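Local coordinates for 3-oxoacyl-[acyl-carrier-protein] synthase 3 (Micrococcus luteus NCTC 2665, PDB 4EWP) that probably catalyses the first condensation of fatty acid synthesis, in which two carbons from malonyl-ACP are added to an acetyl group supplied by acetyl-CoA, at residues I16-A21 with E75-Q80; D83-I88 with A142-V147; V119-A124 with G339-A344; A271-Q276 with G329-I334; A277-I282 with R299-A304. All coordinates share one frame; numbering follows the deposited sequence.

The thiolase fold repeats one five-stranded sheet design, and four contacts sample its two copies. Contacts 1 and 2, centres 11 Å apart, belong to the sheet containing strands 13-22, 86-90 and 144-152; contact 4 belongs to that of strands 269-274 and 330-337. Contacts 2 and 4 occupy matching places. Contact 3 joins the copies, bringing the turn after strand 116-120 to strand 341-348. Contact 5, centre 13 Å from contact 4, packs helix 279-288, which follows strand 269-274, on helix 301-304 and touches contact 4 at Gln276. Along the chain, contact 1 comes first, contact 2 interleaves with contact 3, which encloses contacts 4 and 5. Predicted catalytic Cys123 and His275 meet where contacts 3 and 4 touch.

Contact 1 (I16-A21 with E75-Q80); sequences IVAVGA and ERAGLQ
Ala18 of strand 13-22 and Ala77, at the C-terminal end of helix 62-76, are the residues whose CA atoms come closest, 5.4 Å. Just beyond, Gly78 leaves helical geometry with a positive phi (67°) and closes a Schellman motif, its N bonded back to Glu75 O. Two waters bridge the segments. Water 1 donates to the O of Val17 and, at 2.8 Å, to the O of Arg76, while water 2 accepts from Val19 N at 3.1 Å and more weakly from Arg76 NH1, lying at the edge of the guanidinium and in its plane.

Small apolar groups fill the space between. The CB of Ala18 meets that of Ala77 at 3.8 Å and also reaches the CB of Arg76. Val17 adds CG2, placed between its own backbone N and carbonyl carbon (the crowded position), 4.1 Å from Ala77 CB. Arg76 is extended from CG to NE and runs alongside Val19, pointing the same way; its CD passes 3.3 Å from Val19 O. Beyond, NH2 forms a salt bridge with Glu72, one turn back along the helix.

Val17 and Ala18 are also bonded through their backbones to Ile176 of strand 170-180. The arrangement is that of a helix end laid against the outermost strand of a sheet in an alpha/beta layered fold, here the thiolase fold.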
# COMPACT_ATOMS: atom_id res chain seq x y z
N ILE A 16 20.69 -1.00 6.24
CA ILE A 16 20.57 -1.01 4.79
C ILE A 16 21.87 -1.60 4.25
O ILE A 16 22.94 -1.03 4.47
CB ILE A 16 20.36 0.42 4.23
CG1 ILE A 16 19.00 0.97 4.69
CG2 ILE A 16 20.51 0.45 2.70
CD1 ILE A 16 18.75 2.43 4.36
N VAL A 17 21.79 -2.74 3.58
CA VAL A 17 23.01 -3.41 3.14
C VAL A 17 23.35 -3.20 1.67
O VAL A 17 24.38 -3.70 1.19
CB VAL A 17 23.00 -4.92 3.46
CG1 VAL A 17 22.95 -5.11 4.96
CG2 VAL A 17 21.81 -5.61 2.78
N ALA A 18 22.50 -2.45 0.96
CA ALA A 18 22.77 -2.16 -0.45
C ALA A 18 21.74 -1.22 -1.03
O ALA A 18 20.64 -1.09 -0.49
CB ALA A 18 22.81 -3.44 -1.26
N VAL A 19 22.12 -0.56 -2.12
CA VAL A 19 21.19 0.29 -2.85
C VAL A 19 21.31 0.04 -4.35
O VAL A 19 22.39 -0.20 -4.88
CB VAL A 19 21.39 1.79 -2.50
CG1 VAL A 19 22.83 2.22 -2.74
CG2 VAL A 19 20.41 2.65 -3.30
N GLY A 20 20.17 0.07 -5.03
CA GLY A 20 20.10 -0.21 -6.44
C GLY A 20 19.29 0.86 -7.13
O GLY A 20 18.50 1.55 -6.49
N ALA A 21 19.48 1.01 -8.43
CA ALA A 21 18.90 2.11 -9.18
C ALA A 21 18.48 1.68 -10.58
O ALA A 21 19.13 0.84 -11.21
CB ALA A 21 19.91 3.27 -9.27
N GLU A 75 22.59 -7.85 -6.21
CA GLU A 75 23.97 -8.11 -6.60
C GLU A 75 24.99 -7.43 -5.65
O GLU A 75 25.98 -8.03 -5.23
CB GLU A 75 24.21 -7.68 -8.05
CG GLU A 75 25.65 -7.88 -8.51
CD GLU A 75 25.93 -7.26 -9.87
OE1 GLU A 75 25.24 -6.27 -10.23
OE2 GLU A 75 26.84 -7.76 -10.58
N ARG A 76 24.72 -6.18 -5.30
CA ARG A 76 25.60 -5.45 -4.38
C ARG A 76 25.57 -5.99 -2.96
O ARG A 76 26.53 -5.84 -2.23
CB ARG A 76 25.22 -3.97 -4.34
CG ARG A 76 25.65 -3.19 -5.56
CD ARG A 76 25.25 -1.76 -5.36
NE ARG A 76 25.63 -0.94 -6.49
CZ ARG A 76 25.83 0.37 -6.41
NH1 ARG A 76 25.69 0.98 -5.24
NH2 ARG A 76 26.18 1.06 -7.49
N ALA A 77 24.45 -6.61 -2.58
CA ALA A 77 24.33 -7.23 -1.26
C ALA A 77 24.92 -8.65 -1.23
O ALA A 77 25.02 -9.27 -0.16
CB ALA A 77 22.86 -7.24 -0.82
N GLY A 78 25.35 -9.17 -2.38
CA GLY A 78 25.80 -10.55 -2.44
C GLY A 78 24.67 -11.55 -2.19
O GLY A 78 24.90 -12.65 -1.72
N LEU A 79 23.43 -11.15 -2.49
CA LEU A 79 22.27 -12.01 -2.22
C LEU A 79 21.58 -12.46 -3.51
O LEU A 79 21.89 -11.96 -4.59
CB LEU A 79 21.24 -11.25 -1.37
CG LEU A 79 21.59 -10.83 0.06
CD1 LEU A 79 20.55 -9.84 0.56
CD2 LEU A 79 21.69 -12.05 1.00
N GLN A 80 20.63 -13.38 -3.41
CA GLN A 80 19.69 -13.57 -4.52
C GLN A 80 18.23 -13.42 -4.12
O GLN A 80 17.92 -13.24 -2.93
CB GLN A 80 19.90 -14.88 -5.22
CG GLN A 80 20.47 -15.93 -4.33
CD GLN A 80 21.19 -16.93 -5.14
OE1 GLN A 80 21.69 -16.60 -6.22
NE2 GLN A 80 21.23 -18.18 -4.67
O HOH W 1 26.51 -3.39 -0.90
O HOH W 2 25.22 -0.57 -2.28

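Contact 2 (D83-I88 with A142-V147); sequences DLDAVI and ARHVLV
Asp85 OD2 takes two backbone N-H groups from the opposite segment, those of Arg143 and His144. Arg143 N is taken by the anti lone pair of OD2, on the side away from OD1, at a distance of 2.5 Å whose shortness makes its exact value doubtful. His144 N, 3.0 Å from OD2, comes from above the carboxylate, 51° out of its plane. The grip is possible because CG stands anti to the carbonyl carbon, beside the backbone N (chi1 -56°); the Asp85 N itself donates to His144 O at 2.8 Å. An alanine here would probably leave the N-H groups of Arg143 and His144 without this acceptor and loosen the start of the strand pairing. Water 3 sits at the edge of the His144 ring and in its plane, 2.7 Å from ND1, close also to Asp83 O.

From there strands 86-90 and 144-152 run parallel, joined by Leu146 N to Ala86 O and by Ile88 N to Leu146 O, the latter 2.8 Å. They are neighbours in the first sheet of the thiolase fold, strand 144-152 in its middle. A beta-alpha-beta crossover from strand 116-120 through helix 125-138 to strand 144-152 spans strand 86-90, and that helix covers Ile88, Val145 and Val147.

On the opposite face, both methyls of Leu84 lie 3.9 Å from Leu146 CB, the two side chains crossing obliquely. Val87 lies alongside Leu146, CG1 against CD2. On the helix-covered face Ile88 CD1 touches Val145 CG1 at 3.9 Å, and Ala86 CB meets the same methyl.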
# COMPACT_ATOMS: atom_id res chain seq x y z
N ASP A 83 16.73 -15.12 -1.13
CA ASP A 83 17.14 -14.69 0.21
C ASP A 83 16.19 -13.66 0.82
O ASP A 83 16.24 -13.42 2.03
CB ASP A 83 18.57 -14.14 0.20
CG ASP A 83 19.60 -15.21 -0.14
OD1 ASP A 83 19.54 -16.31 0.47
OD2 ASP A 83 20.45 -14.96 -1.02
N LEU A 84 15.32 -13.06 0.01
CA LEU A 84 14.40 -12.04 0.53
C LEU A 84 13.20 -12.64 1.28
O LEU A 84 12.64 -13.65 0.87
CB LEU A 84 13.91 -11.14 -0.61
CG LEU A 84 14.94 -10.37 -1.42
CD1 LEU A 84 14.28 -9.81 -2.67
CD2 LEU A 84 15.65 -9.26 -0.60
N ASP A 85 12.80 -12.01 2.38
CA ASP A 85 11.70 -12.50 3.21
C ASP A 85 10.48 -11.60 3.05
O ASP A 85 9.43 -11.91 3.59
CB ASP A 85 12.09 -12.51 4.69
CG ASP A 85 13.34 -13.30 4.96
OD1 ASP A 85 13.57 -14.31 4.26
OD2 ASP A 85 14.10 -12.90 5.87
N ALA A 86 10.65 -10.48 2.34
CA ALA A 86 9.55 -9.55 2.08
C ALA A 86 9.91 -8.56 0.98
O ALA A 86 11.08 -8.22 0.81
CB ALA A 86 9.17 -8.79 3.35
N VAL A 87 8.90 -8.11 0.25
CA VAL A 87 9.10 -7.21 -0.87
C VAL A 87 8.10 -6.08 -0.71
O VAL A 87 6.90 -6.32 -0.72
CB VAL A 87 8.82 -7.90 -2.24
CG1 VAL A 87 8.89 -6.91 -3.37
CG2 VAL A 87 9.80 -9.05 -2.48
N ILE A 88 8.59 -4.86 -0.54
CA ILE A 88 7.71 -3.70 -0.37
C ILE A 88 7.92 -2.75 -1.53
O ILE A 88 9.04 -2.29 -1.78
CB ILE A 88 7.98 -2.94 0.95
CG1 ILE A 88 7.87 -3.88 2.15
CG2 ILE A 88 7.03 -1.78 1.10
CD1 ILE A 88 8.17 -3.21 3.47
N ALA A 142 11.18 -10.73 9.50
CA ALA A 142 11.95 -10.86 8.27
C ALA A 142 13.45 -10.61 8.52
O ALA A 142 13.82 -9.74 9.32
CB ALA A 142 11.41 -9.90 7.18
N ARG A 143 14.30 -11.37 7.85
CA ARG A 143 15.74 -11.16 7.96
C ARG A 143 16.27 -10.25 6.83
O ARG A 143 17.24 -9.51 7.03
CB ARG A 143 16.47 -12.50 7.98
CG ARG A 143 16.19 -13.34 9.23
CD ARG A 143 17.17 -14.49 9.36
NE ARG A 143 18.54 -14.07 9.03
CZ ARG A 143 19.34 -13.40 9.86
NH1 ARG A 143 18.93 -13.06 11.07
NH2 ARG A 143 20.56 -13.05 9.46
N HIS A 144 15.64 -10.31 5.67
CA HIS A 144 16.00 -9.47 4.53
C HIS A 144 14.75 -8.90 3.82
O HIS A 144 13.91 -9.65 3.33
CB HIS A 144 16.84 -10.26 3.51
CG HIS A 144 18.11 -10.83 4.07
ND1 HIS A 144 18.19 -12.11 4.56
CD2 HIS A 144 19.35 -10.29 4.19
CE1 HIS A 144 19.43 -12.34 4.97
NE2 HIS A 144 20.15 -11.26 4.75
N VAL A 145 14.64 -7.57 3.76
CA VAL A 145 13.46 -6.93 3.19
C VAL A 145 13.90 -6.06 2.04
O VAL A 145 14.83 -5.24 2.18
CB VAL A 145 12.70 -6.08 4.25
CG1 VAL A 145 11.45 -5.38 3.66
CG2 VAL A 145 12.32 -6.94 5.44
N LEU A 146 13.25 -6.24 0.90
CA LEU A 146 13.51 -5.39 -0.25
C LEU A 146 12.53 -4.23 -0.24
O LEU A 146 11.33 -4.45 -0.09
CB LEU A 146 13.35 -6.19 -1.54
CG LEU A 146 13.42 -5.38 -2.82
CD1 LEU A 146 14.84 -4.87 -3.10
CD2 LEU A 146 12.89 -6.20 -3.97
N VAL A 147 13.03 -3.00 -0.38
CA VAL A 147 12.15 -1.82 -0.48
C VAL A 147 12.43 -1.11 -1.81
O VAL A 147 13.58 -0.78 -2.12
CB VAL A 147 12.38 -0.82 0.68
CG1 VAL A 147 11.45 0.38 0.53
CG2 VAL A 147 12.15 -1.50 2.02
O HOH W 3 16.42 -14.19 4.71

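Contact 3 (V119-A124 with G339-A344)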
# COMPACT_ATOMS: atom_id res chain seq x y z
N VAL A 119 2.63 -0.08 -1.31
CA VAL A 119 2.30 0.89 -0.29
C VAL A 119 1.96 2.22 -0.96
O VAL A 119 2.54 2.57 -1.99
CB VAL A 119 3.51 1.11 0.65
CG1 VAL A 119 3.47 2.48 1.28
CG2 VAL A 119 3.55 0.03 1.71
N SER A 120 1.00 2.95 -0.41
CA SER A 120 0.65 4.26 -0.94
C SER A 120 0.97 5.33 0.09
O SER A 120 0.21 5.54 1.06
CB SER A 120 -0.84 4.34 -1.31
OG SER A 120 -1.15 5.60 -1.89
N ALA A 121 2.09 6.01 -0.13
CA ALA A 121 2.53 7.10 0.73
C ALA A 121 3.29 8.14 -0.08
O ALA A 121 4.21 8.83 0.42
CB ALA A 121 3.36 6.56 1.87
N ALA A 122 2.90 8.24 -1.35
CA ALA A 122 3.38 9.31 -2.20
C ALA A 122 4.90 9.41 -2.17
O ALA A 122 5.60 8.38 -2.15
CB ALA A 122 2.75 10.65 -1.77
N CYS A 123 5.41 10.64 -2.16
CA CYS A 123 6.86 10.89 -2.19
C CYS A 123 7.53 10.48 -0.88
O CYS A 123 8.75 10.38 -0.83
CB CYS A 123 7.18 12.37 -2.50
SG CYS A 123 6.36 13.01 -3.99
N ALA A 124 6.75 10.27 0.18
CA ALA A 124 7.33 9.79 1.42
C ALA A 124 7.41 8.26 1.40
O ALA A 124 7.85 7.64 2.36
CB ALA A 124 6.54 10.27 2.64
N GLY A 339 -0.83 13.88 0.82
CA GLY A 339 -1.41 13.23 1.99
C GLY A 339 -2.06 14.20 2.96
O GLY A 339 -3.28 14.14 3.17
N LEU A 340 -1.26 15.08 3.56
CA LEU A 340 0.18 15.10 3.38
C LEU A 340 0.81 14.01 4.24
O LEU A 340 0.28 13.66 5.29
CB LEU A 340 0.71 16.48 3.77
CG LEU A 340 0.36 17.69 2.89
CD1 LEU A 340 0.62 19.02 3.60
CD2 LEU A 340 1.13 17.64 1.58
N VAL A 341 1.93 13.45 3.79
CA VAL A 341 2.67 12.47 4.59
C VAL A 341 4.18 12.75 4.54
O VAL A 341 4.68 13.36 3.60
CB VAL A 341 2.40 11.01 4.14
CG1 VAL A 341 0.94 10.63 4.39
CG2 VAL A 341 2.79 10.81 2.67
N TYR A 342 4.89 12.28 5.57
CA TYR A 342 6.34 12.43 5.64
C TYR A 342 6.98 11.29 6.43
O TYR A 342 6.35 10.69 7.30
CB TYR A 342 6.70 13.75 6.31
CG TYR A 342 6.14 13.90 7.71
CD1 TYR A 342 4.95 14.58 7.94
CD2 TYR A 342 6.80 13.35 8.80
CE1 TYR A 342 4.45 14.73 9.23
CE2 TYR A 342 6.31 13.49 10.08
CZ TYR A 342 5.13 14.18 10.29
OH TYR A 342 4.65 14.31 11.57
N GLY A 343 8.26 11.03 6.16
CA GLY A 343 9.01 10.04 6.91
C GLY A 343 10.50 10.36 6.88
O GLY A 343 11.02 10.84 5.86
N ALA A 344 11.18 10.11 8.00
CA ALA A 344 12.61 10.38 8.10
C ALA A 344 13.35 9.38 8.99
O ALA A 344 12.80 8.88 9.97
CB ALA A 344 12.86 11.81 8.62
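Val341 and Ala124 carry most of the apolar packing between the turn after strand 116-120 and the start of strand 341-348. Val341 CG2 is the probing group: it sits between the backbone N and the carbonyl carbon of its own residue (chi1 -65°), and from there it meets Ala124 CB at 3.8 Å. The methyls of Ala121 and Ala122 lie farther off, each 4.4 Å from CG2, so that one branch of the valine faces three alanine methyls. Ala124 CB in turn rests over the strand backbone, 3.7 Å from Tyr342 CA and 4.0 Å from Gly343 N.

Methyl-to-carbonyl approaches form a second group. Val341 CG2 lies 3.3 Å from Ala121 O, and Ala124 CB is 3.7 Å from Val341 O. The carbonyl of Ala121 also accepts a weak bond from Ala124 N, which closes the turn around Cys123.

Cys123, predicted to be catalytic, lies in that turn and touches His275; its own side chain makes no contact with strand 341-348.

Around the contact, Tyr128 of helix 125-138 covers both Ala121 and Val341, while Tyr342 rests on Met251 and Val254 of helix 240-262. Val341 also packs on Ala116 of the second subunit. Ser120 pairs with an antiparallel strand of that subunit, carrying the sheet across the dimer interface.

Contact 4 (A271-Q276 with G329-I334); sequences AFIPHQ and GLALQI
Leu332 and Ile273 share the shortest bond between these parallel strands, Ile273 N to Leu332 O at 2.8 Å, nearly along the C=O axis. Leu332 N donates in turn to Ala271 O at 3.2 Å, and Ala271 N to Leu330 O. Beyond Pro274, which has no N-H to offer, His275 N takes up the pairing, reaching Ile334 O at 2.9 Å, almost straight (177°). Pro274 O is satisfied by Gln276 NE2, 2.8 Å away; the same amide also binds Ala298 O, and its OE1 accepts from Ile301 N. His275 ND1 pairs with Ser311 OG, which probably helps orient this predicted catalytic histidine. Gln333 is likewise satisfied at both ends, by Tyr126 OH and Gln345.

Phe272 lies alongside Leu332, Phe272 CD1 being 3.9 Å from Leu332 CD2. Pro274 CD sits over the centre of one ring face. On the other face of the sheet, Ile273 CD1 meets Ala331 CB at 3.8 Å.

The strands are neighbours in the second five-stranded sheet of the thiolase fold. A beta-alpha-beta crossover from strand 296-297 through helix 311-322 to strand 330-337 spans strand 269-274, that helix covering Ala271 and Ile273; helix 240-262 covers Leu332 and Ile334. Strand 341-348 flanks strand 330-337.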
# COMPACT_ATOMS: atom_id res chain seq x y z
N ALA A 271 26.12 12.82 5.00
CA ALA A 271 25.28 13.24 3.89
C ALA A 271 23.87 13.62 4.34
O ALA A 271 23.38 13.14 5.36
CB ALA A 271 25.21 12.15 2.81
N PHE A 272 23.25 14.48 3.55
CA PHE A 272 21.86 14.87 3.75
C PHE A 272 21.13 14.55 2.45
O PHE A 272 21.45 15.10 1.40
CB PHE A 272 21.77 16.37 4.07
CG PHE A 272 20.37 16.91 4.08
CD1 PHE A 272 19.35 16.22 4.72
CD2 PHE A 272 20.06 18.10 3.43
CE1 PHE A 272 18.04 16.71 4.73
CE2 PHE A 272 18.77 18.60 3.43
CZ PHE A 272 17.75 17.90 4.08
N ILE A 273 20.16 13.64 2.53
CA ILE A 273 19.49 13.20 1.32
C ILE A 273 18.00 13.44 1.42
O ILE A 273 17.23 12.52 1.72
CB ILE A 273 19.75 11.72 1.04
CG1 ILE A 273 21.24 11.39 1.24
CG2 ILE A 273 19.31 11.39 -0.38
CD1 ILE A 273 21.56 9.92 1.22
N PRO A 274 17.57 14.68 1.18
CA PRO A 274 16.12 14.88 1.20
C PRO A 274 15.52 14.39 -0.11
O PRO A 274 16.18 14.34 -1.15
CB PRO A 274 15.98 16.40 1.32
CG PRO A 274 17.21 16.94 0.64
CD PRO A 274 18.31 15.94 0.94
N HIS A 275 14.26 13.99 -0.04
CA HIS A 275 13.46 13.81 -1.23
C HIS A 275 13.73 14.97 -2.20
O HIS A 275 13.74 16.14 -1.79
CB HIS A 275 12.01 13.78 -0.80
CG HIS A 275 11.05 14.08 -1.91
ND1 HIS A 275 11.02 13.37 -3.08
CD2 HIS A 275 10.09 15.02 -2.01
CE1 HIS A 275 10.08 13.86 -3.86
NE2 HIS A 275 9.50 14.86 -3.23
N GLN A 276 13.93 14.64 -3.48
CA GLN A 276 14.30 15.62 -4.50
C GLN A 276 13.08 16.36 -5.07
O GLN A 276 12.70 16.16 -6.23
CB GLN A 276 15.06 14.93 -5.64
CG GLN A 276 16.38 14.28 -5.21
CD GLN A 276 17.41 15.30 -4.70
OE1 GLN A 276 17.99 16.05 -5.48
NE2 GLN A 276 17.63 15.31 -3.38
N GLY A 329 29.13 5.87 6.46
CA GLY A 329 28.83 7.17 7.05
C GLY A 329 27.34 7.32 7.33
O GLY A 329 26.54 6.54 6.83
N LEU A 330 26.98 8.31 8.13
CA LEU A 330 25.57 8.54 8.47
C LEU A 330 24.89 9.49 7.49
O LEU A 330 25.45 10.54 7.14
CB LEU A 330 25.44 9.11 9.88
CG LEU A 330 25.96 8.22 11.01
CD1 LEU A 330 25.85 8.96 12.33
CD2 LEU A 330 25.19 6.91 11.04
N ALA A 331 23.69 9.12 7.05
CA ALA A 331 22.90 9.95 6.16
C ALA A 331 21.51 10.19 6.74
O ALA A 331 20.84 9.26 7.21
CB ALA A 331 22.78 9.29 4.79
N LEU A 332 21.08 11.45 6.73
CA LEU A 332 19.71 11.79 7.08
C LEU A 332 18.88 11.72 5.80
O LEU A 332 19.20 12.39 4.81
CB LEU A 332 19.64 13.21 7.67
CG LEU A 332 18.27 13.84 7.94
CD1 LEU A 332 17.50 13.05 8.99
CD2 LEU A 332 18.45 15.26 8.41
N GLN A 333 17.84 10.90 5.80
CA GLN A 333 16.94 10.83 4.66
C GLN A 333 15.57 11.22 5.13
O GLN A 333 15.14 10.82 6.22
CB GLN A 333 16.92 9.44 4.03
CG GLN A 333 16.70 8.36 5.04
CD GLN A 333 16.76 6.99 4.40
OE1 GLN A 333 17.58 6.75 3.50
NE2 GLN A 333 15.88 6.09 4.84
N ILE A 334 14.88 12.02 4.32
CA ILE A 334 13.58 12.52 4.72
C ILE A 334 12.76 12.77 3.47
O ILE A 334 13.17 13.53 2.59
CB ILE A 334 13.72 13.81 5.55
CG1 ILE A 334 12.34 14.36 5.91
CG2 ILE A 334 14.53 14.87 4.79
CD1 ILE A 334 12.41 15.44 6.98

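Contact 5 (A277-I282 with R299-A304); sequences ANMRII and RDIADA
Met279 reaches across from the first turn of helix 279-288 to the side chains of Arg299, Ile301 and Ala302. From CB, its CG leaves anti to the backbone N (chi1 -170°), and bends at chi2 and chi3 then fold the chain over toward the other segment. SD is the first atom to touch: it lies 3.7 Å from Arg299 CD, with CB and CG of that arginine close by, and it meets the guanidinium at its edge, in plane, 4.0 Å from NH1. The two side chains cross at about a right angle. CE, at the tip, settles 3.8 Å from Ile301 CG2 and also against Ala302 CB at 4.0 Å. An alanine in place of Met279 would probably open a gap over Ile301 and Ala302 and leave the aliphatic part of Arg299 without its thioether partner.

Beside it, Ile282 and Ile301 slide past each other in opposite directions, CD1 of the former 4.1 Å from CG2 of the latter. Ile301 CD1 pushes against the backbone at Asn278 N, 3.4 Å away. Arg299 NH1 has its salt bridge with Asp283, which probably helps keep the guanidinium at the methionine.

Asn278 is the N-cap of helix 279-288, its OD1 accepting from Ile281 N at 3.3 Å and weakly from Arg280 N. Residues 276-280 are the predicted ACP-binding region, and Ala277 O bonds weakly to Asn306, which is predicted to be catalytic. The arrangement is a capped helix start packed on a short helix beside the predicted active site of this FabH.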
# COMPACT_ATOMS: atom_id res chain seq x y z
N ALA A 277 12.48 17.21 -4.25
CA ALA A 277 11.23 17.86 -4.61
C ALA A 277 11.48 19.06 -5.53
O ALA A 277 10.72 19.31 -6.48
CB ALA A 277 10.48 18.29 -3.35
N ASN A 278 12.56 19.78 -5.26
CA ASN A 278 12.78 21.08 -5.87
C ASN A 278 14.10 21.64 -5.35
O ASN A 278 14.37 21.63 -4.15
CB ASN A 278 11.61 21.98 -5.48
CG ASN A 278 11.72 23.34 -6.06
OD1 ASN A 278 12.60 24.11 -5.69
ND2 ASN A 278 10.80 23.68 -6.95
N MET A 279 14.96 22.11 -6.25
CA MET A 279 16.28 22.56 -5.81
C MET A 279 16.16 23.66 -4.76
O MET A 279 16.92 23.70 -3.78
CB MET A 279 17.13 23.06 -6.97
CG MET A 279 18.58 23.30 -6.59
SD MET A 279 19.43 21.75 -6.33
CE MET A 279 19.82 21.34 -8.03
N ARG A 280 15.20 24.54 -4.97
CA ARG A 280 14.92 25.62 -4.02
C ARG A 280 14.55 25.06 -2.64
O ARG A 280 15.03 25.54 -1.61
CB ARG A 280 13.82 26.52 -4.58
CG ARG A 280 13.30 27.56 -3.61
CD ARG A 280 14.42 28.50 -3.13
NE ARG A 280 13.92 29.57 -2.27
CZ ARG A 280 14.30 29.75 -1.00
NH1 ARG A 280 15.19 28.93 -0.47
NH2 ARG A 280 13.80 30.74 -0.28
N ILE A 281 13.71 24.03 -2.63
CA ILE A 281 13.40 23.37 -1.36
C ILE A 281 14.65 22.74 -0.72
O ILE A 281 14.91 22.92 0.47
CB ILE A 281 12.30 22.32 -1.50
CG1 ILE A 281 10.94 23.00 -1.69
CG2 ILE A 281 12.28 21.41 -0.27
CD1 ILE A 281 9.79 22.06 -1.99
N ILE A 282 15.42 22.01 -1.53
CA ILE A 282 16.64 21.37 -1.04
C ILE A 282 17.60 22.39 -0.41
O ILE A 282 18.07 22.18 0.71
CB ILE A 282 17.37 20.61 -2.16
CG1 ILE A 282 16.50 19.49 -2.73
CG2 ILE A 282 18.69 20.03 -1.64
CD1 ILE A 282 17.15 18.79 -3.92
N ARG A 299 21.69 16.42 -4.74
CA ARG A 299 20.99 17.31 -5.66
C ARG A 299 20.72 16.64 -7.01
O ARG A 299 20.69 17.30 -8.04
CB ARG A 299 21.78 18.61 -5.88
CG ARG A 299 22.06 19.40 -4.62
CD ARG A 299 22.72 20.74 -4.91
NE ARG A 299 23.39 21.22 -3.71
CZ ARG A 299 22.81 22.02 -2.83
NH1 ARG A 299 21.59 22.44 -3.07
NH2 ARG A 299 23.45 22.41 -1.74
N ASP A 300 20.54 15.33 -6.98
CA ASP A 300 20.21 14.56 -8.18
C ASP A 300 19.10 15.20 -9.04
O ASP A 300 19.07 15.01 -10.26
CB ASP A 300 19.78 13.15 -7.78
CG ASP A 300 19.84 12.17 -8.93
OD1 ASP A 300 20.66 12.38 -9.85
OD2 ASP A 300 19.07 11.19 -8.91
N ILE A 301 18.19 15.94 -8.41
CA ILE A 301 17.05 16.53 -9.11
C ILE A 301 17.41 17.28 -10.41
O ILE A 301 16.61 17.31 -11.35
CB ILE A 301 16.25 17.49 -8.20
CG1 ILE A 301 14.84 17.71 -8.74
CG2 ILE A 301 16.97 18.82 -8.05
CD1 ILE A 301 14.11 18.86 -8.10
N ALA A 302 18.60 17.89 -10.47
CA ALA A 302 19.01 18.66 -11.65
C ALA A 302 19.00 17.84 -12.94
O ALA A 302 18.69 18.38 -14.01
CB ALA A 302 20.38 19.29 -11.44
N ASP A 303 19.34 16.56 -12.85
CA ASP A 303 19.43 15.69 -14.02
C ASP A 303 18.33 14.65 -14.08
O ASP A 303 18.00 14.14 -15.15
CB ASP A 303 20.78 14.98 -14.07
CG ASP A 303 21.95 15.93 -13.94
OD1 ASP A 303 22.22 16.66 -14.92
OD2 ASP A 303 22.58 15.96 -12.87
N ALA A 304 17.75 14.33 -12.92
CA ALA A 304 16.75 13.27 -12.86
C ALA A 304 15.33 13.81 -12.81
O ALA A 304 14.37 13.10 -13.12
CB ALA A 304 17.01 12.38 -11.66